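Threonine synthase (Brucella melitensis bv. 1, PDB 4F4F) probably catalyses the pyridoxal-phosphate-dependent conversion of O-phospho-L-homoserine and water to L-threonine and phosphate, the last step of threonine biosynthesis. Local coordinates at residues 8-13 with 27-32; 127-132 with 158-163; 136-141 with 162-167; 280-285 with 362-367; 293-298 with 357-362. All blocks are in the same frame, centred on the assembly; numbering follows the deposited sequence.

Contact 1 of 5, residues 8-13 with 27-32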
# COMPACT_ATOMS: atom_id res chain seq x y z
N TYR A 8 -12.15 -13.39 -10.00
CA TYR A 8 -11.84 -11.99 -9.93
C TYR A 8 -12.36 -11.33 -11.19
O TYR A 8 -12.15 -11.81 -12.28
CB TYR A 8 -10.32 -11.81 -9.81
CG TYR A 8 -9.84 -12.17 -8.42
CD1 TYR A 8 -9.79 -11.20 -7.42
CD2 TYR A 8 -9.44 -13.47 -8.10
CE1 TYR A 8 -9.38 -11.51 -6.12
CE2 TYR A 8 -9.06 -13.81 -6.80
CZ TYR A 8 -9.01 -12.83 -5.82
OH TYR A 8 -8.61 -13.13 -4.53
N VAL A 9 -13.08 -10.23 -10.99
CA VAL A 9 -13.73 -9.50 -12.07
C VAL A 9 -13.16 -8.06 -12.14
O VAL A 9 -12.67 -7.54 -11.13
CB VAL A 9 -15.27 -9.46 -11.91
CG1 VAL A 9 -15.83 -10.91 -11.85
CG2 VAL A 9 -15.68 -8.63 -10.69
N SER A 10 -13.24 -7.43 -13.31
CA SER A 10 -12.77 -6.06 -13.47
C SER A 10 -13.83 -5.05 -13.12
O SER A 10 -15.03 -5.20 -13.48
CB SER A 10 -12.34 -5.82 -14.93
OG SER A 10 -11.95 -4.49 -15.12
N THR A 11 -13.39 -3.97 -12.51
CA THR A 11 -14.23 -2.80 -12.36
C THR A 11 -14.84 -2.23 -13.66
O THR A 11 -15.79 -1.44 -13.57
CB THR A 11 -13.48 -1.67 -11.64
OG1 THR A 11 -12.29 -1.33 -12.38
CG2 THR A 11 -13.14 -2.07 -10.15
N ARG A 12 -14.29 -2.55 -14.84
CA ARG A 12 -14.81 -2.01 -16.09
C ARG A 12 -15.61 -3.04 -16.89
O ARG A 12 -16.06 -2.78 -18.02
CB ARG A 12 -13.68 -1.34 -16.91
CG ARG A 12 -13.19 -0.10 -16.13
CD ARG A 12 -12.28 0.85 -16.91
NE ARG A 12 -11.53 1.69 -15.96
CZ ARG A 12 -10.65 2.61 -16.31
NH1 ARG A 12 -10.38 2.82 -17.59
NH2 ARG A 12 -10.02 3.30 -15.36
N GLY A 13 -15.80 -4.20 -16.28
CA GLY A 13 -16.78 -5.20 -16.74
C GLY A 13 -16.56 -6.01 -18.01
O GLY A 13 -17.46 -6.76 -18.40
N GLY A 27 -2.16 -8.17 -13.04
CA GLY A 27 -2.11 -6.78 -12.56
C GLY A 27 -3.37 -6.00 -12.99
O GLY A 27 -4.49 -6.34 -12.57
N LEU A 28 -3.20 -4.94 -13.80
CA LEU A 28 -4.32 -4.17 -14.41
C LEU A 28 -5.11 -4.94 -15.48
O LEU A 28 -4.50 -5.54 -16.35
CB LEU A 28 -3.76 -2.97 -15.13
CG LEU A 28 -4.80 -1.97 -15.67
CD1 LEU A 28 -5.25 -0.98 -14.58
CD2 LEU A 28 -4.20 -1.20 -16.82
N ALA A 29 -6.45 -4.87 -15.48
CA ALA A 29 -7.23 -5.71 -16.39
C ALA A 29 -7.14 -5.24 -17.87
O ALA A 29 -6.89 -4.09 -18.16
CB ALA A 29 -8.69 -5.84 -15.93
N ARG A 30 -7.36 -6.19 -18.78
CA ARG A 30 -7.44 -5.97 -20.26
C ARG A 30 -8.32 -4.79 -20.66
O ARG A 30 -8.07 -4.12 -21.69
CB ARG A 30 -8.00 -7.24 -20.94
CG ARG A 30 -7.96 -7.22 -22.47
CD ARG A 30 -8.41 -8.56 -23.06
NE ARG A 30 -8.32 -8.63 -24.51
CZ ARG A 30 -9.17 -8.06 -25.37
NH1 ARG A 30 -10.19 -7.32 -24.98
NH2 ARG A 30 -8.96 -8.22 -26.66
N ASP A 31 -9.38 -4.52 -19.88
CA ASP A 31 -10.30 -3.44 -20.19
C ASP A 31 -9.91 -2.12 -19.50
O ASP A 31 -10.67 -1.19 -19.49
CB ASP A 31 -11.75 -3.81 -19.85
CG ASP A 31 -11.97 -4.07 -18.36
OD1 ASP A 31 -11.01 -3.95 -17.54
OD2 ASP A 31 -13.11 -4.42 -18.02
N GLY A 32 -8.74 -2.08 -18.90
CA GLY A 32 -8.30 -0.90 -18.22
C GLY A 32 -8.74 -0.78 -16.77
O GLY A 32 -8.32 0.13 -16.08
O HOH W 1 -10.66 1.53 -20.05

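Contact 2 of 5, residues 127-132 with 158-163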
# COMPACT_ATOMS: atom_id res chain seq x y z
N MET A 127 4.28 -14.84 -2.87
CA MET A 127 3.17 -15.42 -3.60
C MET A 127 3.51 -15.46 -5.09
O MET A 127 3.29 -16.45 -5.76
CB MET A 127 1.87 -14.62 -3.38
CG MET A 127 1.36 -14.72 -1.95
SD MET A 127 -0.31 -14.13 -1.75
CE MET A 127 -0.19 -12.38 -2.19
N MET A 128 4.06 -14.34 -5.59
CA MET A 128 4.43 -14.25 -6.99
C MET A 128 5.52 -15.27 -7.31
O MET A 128 5.47 -15.91 -8.35
CB MET A 128 4.88 -12.85 -7.36
CG MET A 128 5.19 -12.69 -8.84
SD MET A 128 5.68 -11.01 -9.33
CE MET A 128 4.34 -10.02 -8.65
N ASP A 129 6.50 -15.43 -6.43
CA ASP A 129 7.60 -16.40 -6.66
C ASP A 129 7.03 -17.83 -6.81
O ASP A 129 7.47 -18.61 -7.66
CB ASP A 129 8.56 -16.34 -5.48
CG ASP A 129 10.00 -16.53 -5.86
OD1 ASP A 129 10.45 -16.01 -6.89
OD2 ASP A 129 10.72 -17.15 -5.06
N TYR A 130 6.02 -18.13 -6.01
CA TYR A 130 5.38 -19.42 -6.00
C TYR A 130 4.58 -19.63 -7.30
O TYR A 130 4.69 -20.68 -7.94
CB TYR A 130 4.48 -19.62 -4.76
CG TYR A 130 3.78 -20.94 -4.80
CD1 TYR A 130 2.53 -21.04 -5.41
CD2 TYR A 130 4.38 -22.10 -4.31
CE1 TYR A 130 1.88 -22.26 -5.48
CE2 TYR A 130 3.73 -23.33 -4.39
CZ TYR A 130 2.49 -23.39 -4.99
OH TYR A 130 1.80 -24.59 -5.11
N VAL A 131 3.78 -18.63 -7.67
CA VAL A 131 2.98 -18.74 -8.90
C VAL A 131 3.85 -18.90 -10.15
O VAL A 131 3.56 -19.74 -11.03
CB VAL A 131 2.02 -17.54 -9.05
CG1 VAL A 131 1.44 -17.50 -10.45
CG2 VAL A 131 0.98 -17.56 -7.93
N LEU A 132 4.92 -18.10 -10.25
CA LEU A 132 5.88 -18.19 -11.34
C LEU A 132 6.52 -19.59 -11.40
O LEU A 132 6.55 -20.20 -12.46
CB LEU A 132 6.97 -17.11 -11.20
CG LEU A 132 6.54 -15.65 -11.40
CD1 LEU A 132 7.67 -14.69 -10.98
CD2 LEU A 132 6.14 -15.36 -12.86
N GLY A 158 14.19 -9.00 -3.18
CA GLY A 158 15.56 -9.41 -2.94
C GLY A 158 15.60 -10.87 -2.49
O GLY A 158 14.98 -11.29 -1.50
N GLY A 159 16.30 -11.68 -3.26
CA GLY A 159 16.50 -13.05 -2.83
C GLY A 159 15.38 -13.98 -3.19
O GLY A 159 15.45 -15.14 -2.83
N ARG A 160 14.36 -13.51 -3.92
CA ARG A 160 13.38 -14.43 -4.45
C ARG A 160 14.06 -15.25 -5.58
O ARG A 160 15.07 -14.81 -6.17
CB ARG A 160 12.10 -13.71 -4.93
CG ARG A 160 11.39 -12.83 -3.90
CD ARG A 160 10.59 -13.58 -2.84
NE ARG A 160 11.44 -14.34 -1.92
CZ ARG A 160 12.06 -13.83 -0.85
NH1 ARG A 160 12.78 -14.64 -0.09
NH2 ARG A 160 11.95 -12.53 -0.50
N ASP A 161 13.53 -16.44 -5.85
CA ASP A 161 14.15 -17.33 -6.80
C ASP A 161 13.81 -16.98 -8.27
O ASP A 161 14.67 -17.12 -9.14
CB ASP A 161 13.74 -18.79 -6.51
CG ASP A 161 14.11 -19.24 -5.07
OD1 ASP A 161 15.10 -18.74 -4.48
OD2 ASP A 161 13.40 -20.13 -4.54
N ASN A 162 12.60 -16.52 -8.54
CA ASN A 162 12.07 -16.45 -9.91
C ASN A 162 11.93 -15.04 -10.50
O ASN A 162 11.36 -14.87 -11.59
CB ASN A 162 10.74 -17.21 -9.98
CG ASN A 162 10.91 -18.67 -9.60
OD1 ASN A 162 10.21 -19.21 -8.74
ND2 ASN A 162 11.86 -19.30 -10.20
N THR A 163 12.49 -14.05 -9.78
CA THR A 163 12.41 -12.64 -10.17
C THR A 163 13.77 -11.96 -10.06
O THR A 163 14.66 -12.43 -9.33
CB THR A 163 11.39 -11.85 -9.32
OG1 THR A 163 11.72 -11.97 -7.93
CG2 THR A 163 9.97 -12.37 -9.57
O HOH W 2 9.37 -13.22 -6.70
O HOH W 3 10.10 -17.10 -2.28

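Contact 3 of 5, residues 136-141 with 162-167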
# COMPACT_ATOMS: atom_id res chain seq x y z
N GLY A 136 6.61 -22.54 -14.38
CA GLY A 136 7.91 -22.60 -15.06
C GLY A 136 8.32 -21.29 -15.69
O GLY A 136 8.98 -21.27 -16.76
N GLU A 137 7.92 -20.19 -15.06
CA GLU A 137 8.20 -18.85 -15.57
C GLU A 137 9.08 -18.09 -14.62
O GLU A 137 9.28 -18.49 -13.44
CB GLU A 137 6.90 -18.07 -15.77
CG GLU A 137 6.13 -18.48 -17.01
CD GLU A 137 4.77 -17.84 -17.06
OE1 GLU A 137 4.58 -16.82 -16.38
OE2 GLU A 137 3.88 -18.35 -17.77
N ARG A 138 9.58 -16.98 -15.13
CA ARG A 138 10.34 -16.02 -14.36
C ARG A 138 9.74 -14.66 -14.69
O ARG A 138 8.92 -14.55 -15.60
CB ARG A 138 11.82 -16.07 -14.75
CG ARG A 138 12.44 -17.47 -14.67
CD ARG A 138 13.95 -17.46 -14.81
NE ARG A 138 14.46 -16.48 -13.87
CZ ARG A 138 14.80 -16.74 -12.61
NH1 ARG A 138 14.74 -17.98 -12.12
NH2 ARG A 138 15.20 -15.75 -11.83
N ALA A 139 10.12 -13.66 -13.92
CA ALA A 139 9.68 -12.28 -14.21
C ALA A 139 10.81 -11.28 -13.97
O ALA A 139 11.66 -11.50 -13.12
CB ALA A 139 8.46 -11.90 -13.38
N THR A 140 10.75 -10.16 -14.69
CA THR A 140 11.65 -9.04 -14.51
C THR A 140 10.76 -7.91 -13.95
O THR A 140 9.91 -7.39 -14.65
CB THR A 140 12.30 -8.64 -15.85
OG1 THR A 140 13.02 -9.76 -16.39
CG2 THR A 140 13.24 -7.45 -15.66
N ILE A 141 10.92 -7.62 -12.66
CA ILE A 141 10.15 -6.55 -11.98
C ILE A 141 10.81 -5.23 -12.26
O ILE A 141 12.02 -5.08 -12.04
CB ILE A 141 10.09 -6.75 -10.45
CG1 ILE A 141 9.64 -8.20 -10.10
CG2 ILE A 141 9.19 -5.67 -9.81
CD1 ILE A 141 8.20 -8.51 -10.42
N ASN A 162 12.60 -16.52 -8.54
CA ASN A 162 12.07 -16.45 -9.91
C ASN A 162 11.93 -15.04 -10.50
O ASN A 162 11.36 -14.87 -11.59
CB ASN A 162 10.74 -17.21 -9.98
CG ASN A 162 10.91 -18.67 -9.60
OD1 ASN A 162 10.21 -19.21 -8.74
ND2 ASN A 162 11.86 -19.30 -10.20
N THR A 163 12.49 -14.05 -9.78
CA THR A 163 12.41 -12.64 -10.17
C THR A 163 13.77 -11.96 -10.06
O THR A 163 14.66 -12.43 -9.33
CB THR A 163 11.39 -11.85 -9.32
OG1 THR A 163 11.72 -11.97 -7.93
CG2 THR A 163 9.97 -12.37 -9.57
N ASP A 164 13.94 -10.93 -10.90
CA ASP A 164 15.05 -9.96 -10.81
C ASP A 164 14.32 -8.61 -10.78
O ASP A 164 13.32 -8.41 -11.51
CB ASP A 164 15.98 -10.06 -12.02
CG ASP A 164 16.68 -11.41 -12.10
OD1 ASP A 164 17.55 -11.67 -11.26
OD2 ASP A 164 16.33 -12.25 -12.97
N ILE A 165 14.78 -7.72 -9.93
CA ILE A 165 14.13 -6.45 -9.75
C ILE A 165 15.06 -5.29 -10.10
O ILE A 165 16.25 -5.29 -9.72
CB ILE A 165 13.53 -6.33 -8.33
CG1 ILE A 165 12.75 -5.00 -8.17
CG2 ILE A 165 14.63 -6.48 -7.31
CD1 ILE A 165 11.72 -4.92 -7.06
N PHE A 166 14.52 -4.35 -10.87
CA PHE A 166 15.22 -3.16 -11.30
C PHE A 166 14.37 -1.95 -10.88
O PHE A 166 13.21 -1.81 -11.29
CB PHE A 166 15.42 -3.15 -12.83
CG PHE A 166 16.13 -4.37 -13.35
CD1 PHE A 166 15.48 -5.59 -13.39
CD2 PHE A 166 17.45 -4.31 -13.76
CE1 PHE A 166 16.15 -6.73 -13.84
CE2 PHE A 166 18.11 -5.43 -14.20
CZ PHE A 166 17.47 -6.65 -14.26
N ILE A 167 14.95 -1.10 -10.03
CA ILE A 167 14.30 0.12 -9.58
C ILE A 167 15.13 1.30 -10.04
O ILE A 167 16.35 1.40 -9.76
CB ILE A 167 14.18 0.15 -8.07
CG1 ILE A 167 13.26 -0.99 -7.55
CG2 ILE A 167 13.70 1.55 -7.63
CD1 ILE A 167 11.80 -0.95 -8.00
O HOH W 4 14.24 -13.44 -13.36

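Contact 4 of 5, residues 280-285 with 362-367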
# COMPACT_ATOMS: atom_id res chain seq x y z
N GLN A 280 -16.62 3.45 11.79
CA GLN A 280 -16.17 4.43 10.80
C GLN A 280 -14.90 3.97 10.11
O GLN A 280 -14.01 3.36 10.75
CB GLN A 280 -15.85 5.74 11.47
CG GLN A 280 -17.03 6.53 12.03
CD GLN A 280 -16.59 7.86 12.65
OE1 GLN A 280 -16.12 7.90 13.79
NE2 GLN A 280 -16.73 8.93 11.90
N LEU A 281 -14.83 4.27 8.82
CA LEU A 281 -13.60 4.24 8.06
C LEU A 281 -13.34 5.69 7.66
O LEU A 281 -14.19 6.33 7.02
CB LEU A 281 -13.73 3.34 6.82
CG LEU A 281 -13.85 1.83 7.04
CD1 LEU A 281 -14.32 1.14 5.76
CD2 LEU A 281 -12.49 1.27 7.50
N ILE A 282 -12.20 6.24 8.07
CA ILE A 282 -11.95 7.68 7.89
C ILE A 282 -10.71 7.83 7.03
O ILE A 282 -9.63 7.29 7.35
CB ILE A 282 -11.79 8.40 9.25
CG1 ILE A 282 -13.02 8.15 10.13
CG2 ILE A 282 -11.58 9.90 9.02
CD1 ILE A 282 -13.01 8.86 11.49
N ILE A 283 -10.88 8.56 5.93
CA ILE A 283 -9.82 8.87 5.00
C ILE A 283 -9.11 10.10 5.52
O ILE A 283 -9.76 11.14 5.74
CB ILE A 283 -10.40 9.18 3.58
CG1 ILE A 283 -11.27 8.02 3.04
CG2 ILE A 283 -9.28 9.59 2.63
CD1 ILE A 283 -12.32 8.41 1.99
N ALA A 284 -7.80 10.03 5.70
CA ALA A 284 -7.04 11.20 6.15
C ALA A 284 -6.07 11.62 5.04
O ALA A 284 -5.26 10.81 4.57
CB ALA A 284 -6.27 10.88 7.44
N THR A 285 -6.17 12.88 4.61
CA THR A 285 -5.41 13.36 3.48
C THR A 285 -4.51 14.51 3.95
O THR A 285 -4.76 15.13 4.99
CB THR A 285 -6.33 13.90 2.34
OG1 THR A 285 -6.73 15.26 2.63
CG2 THR A 285 -7.55 12.97 2.14
N GLU A 362 -20.50 4.91 4.66
CA GLU A 362 -19.46 4.09 5.25
C GLU A 362 -18.10 4.78 5.45
O GLU A 362 -17.26 4.27 6.22
CB GLU A 362 -19.27 2.84 4.38
CG GLU A 362 -20.57 2.06 4.17
CD GLU A 362 -20.26 0.68 3.62
OE1 GLU A 362 -20.50 0.44 2.44
OE2 GLU A 362 -19.71 -0.14 4.37
N PHE A 363 -17.89 5.92 4.81
CA PHE A 363 -16.61 6.63 4.82
C PHE A 363 -16.83 8.08 5.20
O PHE A 363 -17.88 8.65 4.89
CB PHE A 363 -15.93 6.62 3.42
CG PHE A 363 -15.50 5.27 2.94
CD1 PHE A 363 -16.41 4.44 2.30
CD2 PHE A 363 -14.20 4.83 3.13
CE1 PHE A 363 -16.04 3.18 1.88
CE2 PHE A 363 -13.80 3.58 2.68
CZ PHE A 363 -14.72 2.76 2.07
N SER A 364 -15.86 8.67 5.89
CA SER A 364 -15.71 10.12 5.91
C SER A 364 -14.24 10.48 5.68
O SER A 364 -13.40 9.61 5.49
CB SER A 364 -16.28 10.73 7.19
OG SER A 364 -15.76 10.12 8.29
N ALA A 365 -13.95 11.77 5.62
CA ALA A 365 -12.67 12.26 5.17
C ALA A 365 -12.32 13.55 5.83
O ALA A 365 -13.20 14.39 6.10
CB ALA A 365 -12.69 12.46 3.67
N GLY A 366 -11.03 13.73 6.11
CA GLY A 366 -10.55 15.04 6.53
C GLY A 366 -9.13 15.23 6.05
O GLY A 366 -8.48 14.29 5.54
N ARG A 367 -8.66 16.44 6.28
CA ARG A 367 -7.41 16.92 5.78
C ARG A 367 -6.58 17.47 6.93
O ARG A 367 -7.13 17.94 7.92
CB ARG A 367 -7.72 18.03 4.80
CG ARG A 367 -6.56 18.52 3.98
CD ARG A 367 -6.94 19.79 3.23
NE ARG A 367 -7.23 20.90 4.15
CZ ARG A 367 -7.60 22.12 3.78
NH1 ARG A 367 -7.70 22.44 2.49
NH2 ARG A 367 -7.83 23.05 4.70
O HOH W 5 -17.07 6.26 8.31

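Contact 5 of 5, residues 293-298 with 357-362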
# COMPACT_ATOMS: atom_id res chain seq x y z
N ARG A 293 -12.33 16.48 -0.76
CA ARG A 293 -13.24 17.27 -1.58
C ARG A 293 -14.32 16.39 -2.21
O ARG A 293 -15.47 16.83 -2.37
CB ARG A 293 -12.50 18.03 -2.67
CG ARG A 293 -11.59 19.12 -2.10
CD ARG A 293 -10.87 19.88 -3.20
NE ARG A 293 -9.70 19.20 -3.81
CZ ARG A 293 -9.66 18.69 -5.04
NH1 ARG A 293 -10.76 18.67 -5.80
NH2 ARG A 293 -8.54 18.16 -5.49
N THR A 294 -13.94 15.18 -2.60
CA THR A 294 -14.89 14.25 -3.18
C THR A 294 -15.97 13.88 -2.19
O THR A 294 -17.14 13.90 -2.53
CB THR A 294 -14.21 12.95 -3.72
OG1 THR A 294 -13.32 13.31 -4.79
CG2 THR A 294 -15.26 11.97 -4.25
N LEU A 295 -15.60 13.54 -0.97
CA LEU A 295 -16.64 13.22 0.02
C LEU A 295 -17.53 14.44 0.34
O LEU A 295 -18.74 14.29 0.59
CB LEU A 295 -16.05 12.62 1.32
CG LEU A 295 -15.73 11.11 1.40
CD1 LEU A 295 -16.99 10.37 1.84
CD2 LEU A 295 -15.13 10.53 0.12
N GLU A 296 -16.95 15.64 0.35
CA GLU A 296 -17.73 16.85 0.64
C GLU A 296 -18.73 17.18 -0.47
O GLU A 296 -19.87 17.60 -0.19
CB GLU A 296 -16.82 18.06 0.77
CG GLU A 296 -15.85 18.05 1.93
CD GLU A 296 -14.94 19.27 1.92
OE1 GLU A 296 -14.62 19.82 0.84
OE2 GLU A 296 -14.53 19.68 3.01
N SER A 297 -18.29 17.07 -1.72
CA SER A 297 -19.04 17.61 -2.85
C SER A 297 -19.52 16.59 -3.87
O SER A 297 -20.39 16.89 -4.68
CB SER A 297 -18.18 18.64 -3.58
OG SER A 297 -17.14 18.00 -4.28
N GLY A 298 -18.91 15.42 -3.89
CA GLY A 298 -19.09 14.50 -5.02
C GLY A 298 -18.20 14.76 -6.24
O GLY A 298 -18.21 13.97 -7.18
N SER A 357 -24.10 8.75 -1.80
CA SER A 357 -24.69 8.43 -0.49
C SER A 357 -24.15 7.13 0.06
O SER A 357 -23.91 7.02 1.27
CB SER A 357 -26.21 8.31 -0.56
OG SER A 357 -26.80 9.54 -0.83
N ALA A 358 -23.98 6.13 -0.82
CA ALA A 358 -23.44 4.85 -0.36
C ALA A 358 -22.01 5.05 0.18
O ALA A 358 -21.65 4.46 1.18
CB ALA A 358 -23.44 3.82 -1.46
N ILE A 359 -21.21 5.89 -0.49
CA ILE A 359 -19.84 6.14 -0.02
C ILE A 359 -19.89 6.83 1.32
O ILE A 359 -19.22 6.43 2.28
CB ILE A 359 -19.02 6.95 -1.07
CG1 ILE A 359 -18.72 6.05 -2.27
CG2 ILE A 359 -17.74 7.48 -0.44
CD1 ILE A 359 -18.34 6.79 -3.56
N ARG A 360 -20.76 7.84 1.42
CA ARG A 360 -20.82 8.63 2.65
C ARG A 360 -21.38 7.85 3.85
O ARG A 360 -21.10 8.21 5.02
CB ARG A 360 -21.64 9.88 2.43
CG ARG A 360 -20.99 10.89 1.53
CD ARG A 360 -22.03 11.93 1.13
NE ARG A 360 -21.41 13.11 0.55
CZ ARG A 360 -22.05 14.05 -0.13
NH1 ARG A 360 -23.35 13.96 -0.35
NH2 ARG A 360 -21.36 15.08 -0.62
N SER A 361 -22.15 6.80 3.57
CA SER A 361 -22.70 5.97 4.61
C SER A 361 -21.65 5.14 5.31
O SER A 361 -21.88 4.68 6.43
CB SER A 361 -23.82 5.06 4.07
OG SER A 361 -23.29 3.94 3.43
N GLU A 362 -20.50 4.91 4.66
CA GLU A 362 -19.46 4.09 5.25
C GLU A 362 -18.10 4.78 5.45
O GLU A 362 -17.26 4.27 6.22
CB GLU A 362 -19.27 2.84 4.38
CG GLU A 362 -20.57 2.06 4.17
CD GLU A 362 -20.26 0.68 3.62
OE1 GLU A 362 -20.50 0.44 2.44
OE2 GLU A 362 -19.71 -0.14 4.37

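Contact 1 of 5, residues 8-13 with 27-32
Two type I beta turns, Ser10 to Gly13 and Ala29 to Gly32, meet in the N-terminal region of the threonine synthase fold, and the first of them carries an ST turn. Ser10 OG sits anti to its own backbone N (chi1 177°) and links the two turns. It accepts from Arg12 N at 3.1 Å along an almost straight line, 174° at the hydrogen, and donates to Asp31 OD1 at 2.7 Å. The carboxylate receives that proton on the syn lone pair of OD1. Asp31 reaches the site with CG in the crowded position between backbone N and carbonyl carbon (chi1 63°), so that its second oxygen, OD2, lies 3.3 Å from Arg12 CB. The carboxylate is further held by backbone N-H groups, OD1 by Gly33 N and OD2 by Glu14 N, so it ties together the chain just beyond both turns. Ala29 CB packs against Ser10 OG at 3.6 Å. Farther out, the extended Arg12 chain reaches the second turn and lays one guanidinium face over Gly32 O, which stands 3.4 Å from CZ. Water 1, in the guanidinium plane, joins Arg12 NH1 to Asp31 O, 2.8 Å from the nitrogen. The principal charge partner of Arg12 lies elsewhere: its NE forms a salt bridge with Glu322 in helix 321-328. Strand 8-10 pairs antiparallel with strand 35-37, and the contact joins the end of strand 8-10 and the turn after it to the loop that leads from helix 20-26 into strand 35-37.

Contact 2 of 5, residues 127-132 with 158-163
Asp129 swings its carboxylate off the side of helix 117-134 with chi1 at -144°, away from the usual staggered positions, and thereby brings both oxygens up to the backbone of the loop between helix 148-157 and strand 163-170. Arg160 has CG anti to its carbonyl carbon and then bends at chi2 and chi3, which carries its guanidinium back beside the carboxylate, their planes nearly perpendicular at 85°. The two oxygens divide successive amides between them. OD1 of Asp129 accepts from Asn162 N at 2.8 Å, and OD2 accepts from Asp161 N at 3.0 Å, each on its syn lone pair. Water 2 also donates to OD1 and accepts from Thr163 OG1, 2.9 Å from the water; the crowded chi1 of that threonine points the hydroxyl there. A further water, water 3, donates to OD2. Arg160 CB packs 3.4 Å from Asp129 OD1. One turn on, Leu132 points at the loop and crosses Thr163 at about a right angle, its CD1 meeting CG2 of Thr163 at 3.6 Å. Ala139 of strand 139-144 also touches both side chains. The contact thus joins the helix that precedes strand 139-144 to the entry of strand 163-170. The Arg160 guanidinium stays beyond salt-bridge range, with NE 4.3 Å from Asp129 OD2, and its NH2 donates to Ala156 O. Because backbone N-H groups and waters grip both oxygens, Asp129 is probably ionised, and the nearby arginine would be expected to offset the proximity of the Asp161 carboxylate.

Contact 3 of 5, residues 136-141 with 162-167
Gly136, with positive phi, is the C-prime residue of the Schellman motif that ends helix 117-134; beyond it the chain enters the beta-alpha-beta unit of strand 139-144, helix 148-157 and strand 163-170, whose two strands run parallel. Arg138 bends at chi3 and lays one guanidinium face over Asn162 C. NH2 donates to Asp161 O, while its salt bridge to Asp164 OD2 is long at 3.9 Å; water 4 fills in, accepting from NH2 and donating to that oxygen. Asp164 forms its stronger salt bridge, through OD1, with Arg467. Ala139 N then donates to Asn162 O at 2.9 Å, and its carbonyl accepts from Asp164 N at 3.2 Å, so the bonds alternate as in a regular parallel pair. Thr140, on the Asp164 face, sets CG2 obliquely against the Phe166 ring, 3.5 Å from CE1, and Phe166 also stacks on His191. Ile141, on the other face with Ala139, Thr163 and Ile165, has CG2 3.8 Å from Ile165 CD1 under the cover of helices 117-134 and 148-157. Its N donates to Asp164 O at 2.8 Å, and its O, in the plane of the Phe166 ring at the edge, accepts from Phe166 N at 2.9 Å.

Contact 4 of 5, residues 280-285 with 362-367
Ser364 O is gripped twice: by Ile283 N, whose hydrogen bond of 2.8 Å is almost straight at 176°, and by a CA-H...O contact from Ile282 CA at 3.4 Å. Ile283 O in turn accepts from Gly366 N at 2.9 Å, nearly along the C=O axis. These bonds set strand 363-367 parallel to strand 278-285 as an outermost strand of the six-stranded mixed sheet. To one side of them Ser364 N donates to Leu281 O, and to the other Thr285 N donates to Gly366 O at 2.9 Å. Beside the start of strand 363-367, water 5 accepts from Leu281 N. On the face shared by Leu281, Ile283, Phe363 and Ala365 the contact is apolar. Leu281 and Phe363 run alongside in the same sense, with CD1 of Leu281 obliquely 4.0 Å from CE2 of the phenylalanine ring, and Ile283 CB meets Ala365 CB at 4.0 Å. Helices 263-274 and 290-297 cover this face, and Ile283 also touches Phe262, a residue of the cofactor pocket; the Ile283 side chain is about 8 Å from the bound pyridoxal phosphate, in the second shell. The Ile282 face is covered by helix 390-402. Gln280 turns its amide to that helix end, bonding Ser404 N and Lys402 O. At the far end Thr285, with OG1 in the crowded position between N and carbonyl carbon, sets that hydroxyl oxygen 3.5 Å from Arg367 CG.

Contact 5 of 5, residues 293-298 with 357-362
Arg360 grips a single backbone oxygen side-on, its NE and NH2 both donating to Leu295 O, at 2.9 Å and 3.0 Å. Two helices meet here, 290-297 and 353-362, the elements that follow strand 278-285 and precede strand 363-367 of the mixed sheet; their segments 293-297 and 357-362 run at 114° to each other. The acceptor lies in the guanidinium plane. The NE bond also falls in the plane of the carbonyl, whereas NH2 stands above that plane, 37° out of it. An extended chain from CG to NE carries the group across to the last turn of helix 290-297, where a positive charge beside C-terminal carbonyls would be electrostatically favourable. The same turn is closed by Ser297, whose OG donates to Arg293 O at 2.8 Å, an oxygen that also accepts from Ser297 N; Gly298 then leaves the helix with positive phi. Beneath the polar group, Leu295 and Arg360 pass one another head to tail, with the leucine CD1 4.0 Å from CG of the arginine. Deeper still, Ile359 points at helix 290-297 and also packs on Leu324 and Ala328 of helix 321-328. Its CG2, anti to the backbone N, meets Leu295 CD1 at 3.8 Å, the two side chains crossing obliquely.

How the contacts relate
Contacts 2 and 3 lie across the chain's centre from contacts 4 and 5, their centres 36 to 40 Å apart. Contacts 3 and 4 are parallel strand pairs in two different sheets, held by regular backbone bonds; contact 3 is the buried one, the other four are partly buried. Contact 2 fixes a helix to a loop and contact 5 joins two helices, and in each a charged side chain bonds backbone atoms: a carboxylate takes amides in one, a guanidinium takes a carbonyl in the other. Contact 2 shares Asn162 and Thr163 with contact 3, and Leu295 of contact 5 packs under the strands of contact 4. Contact 1 stands apart by position and by its turns and serine-aspartate bond.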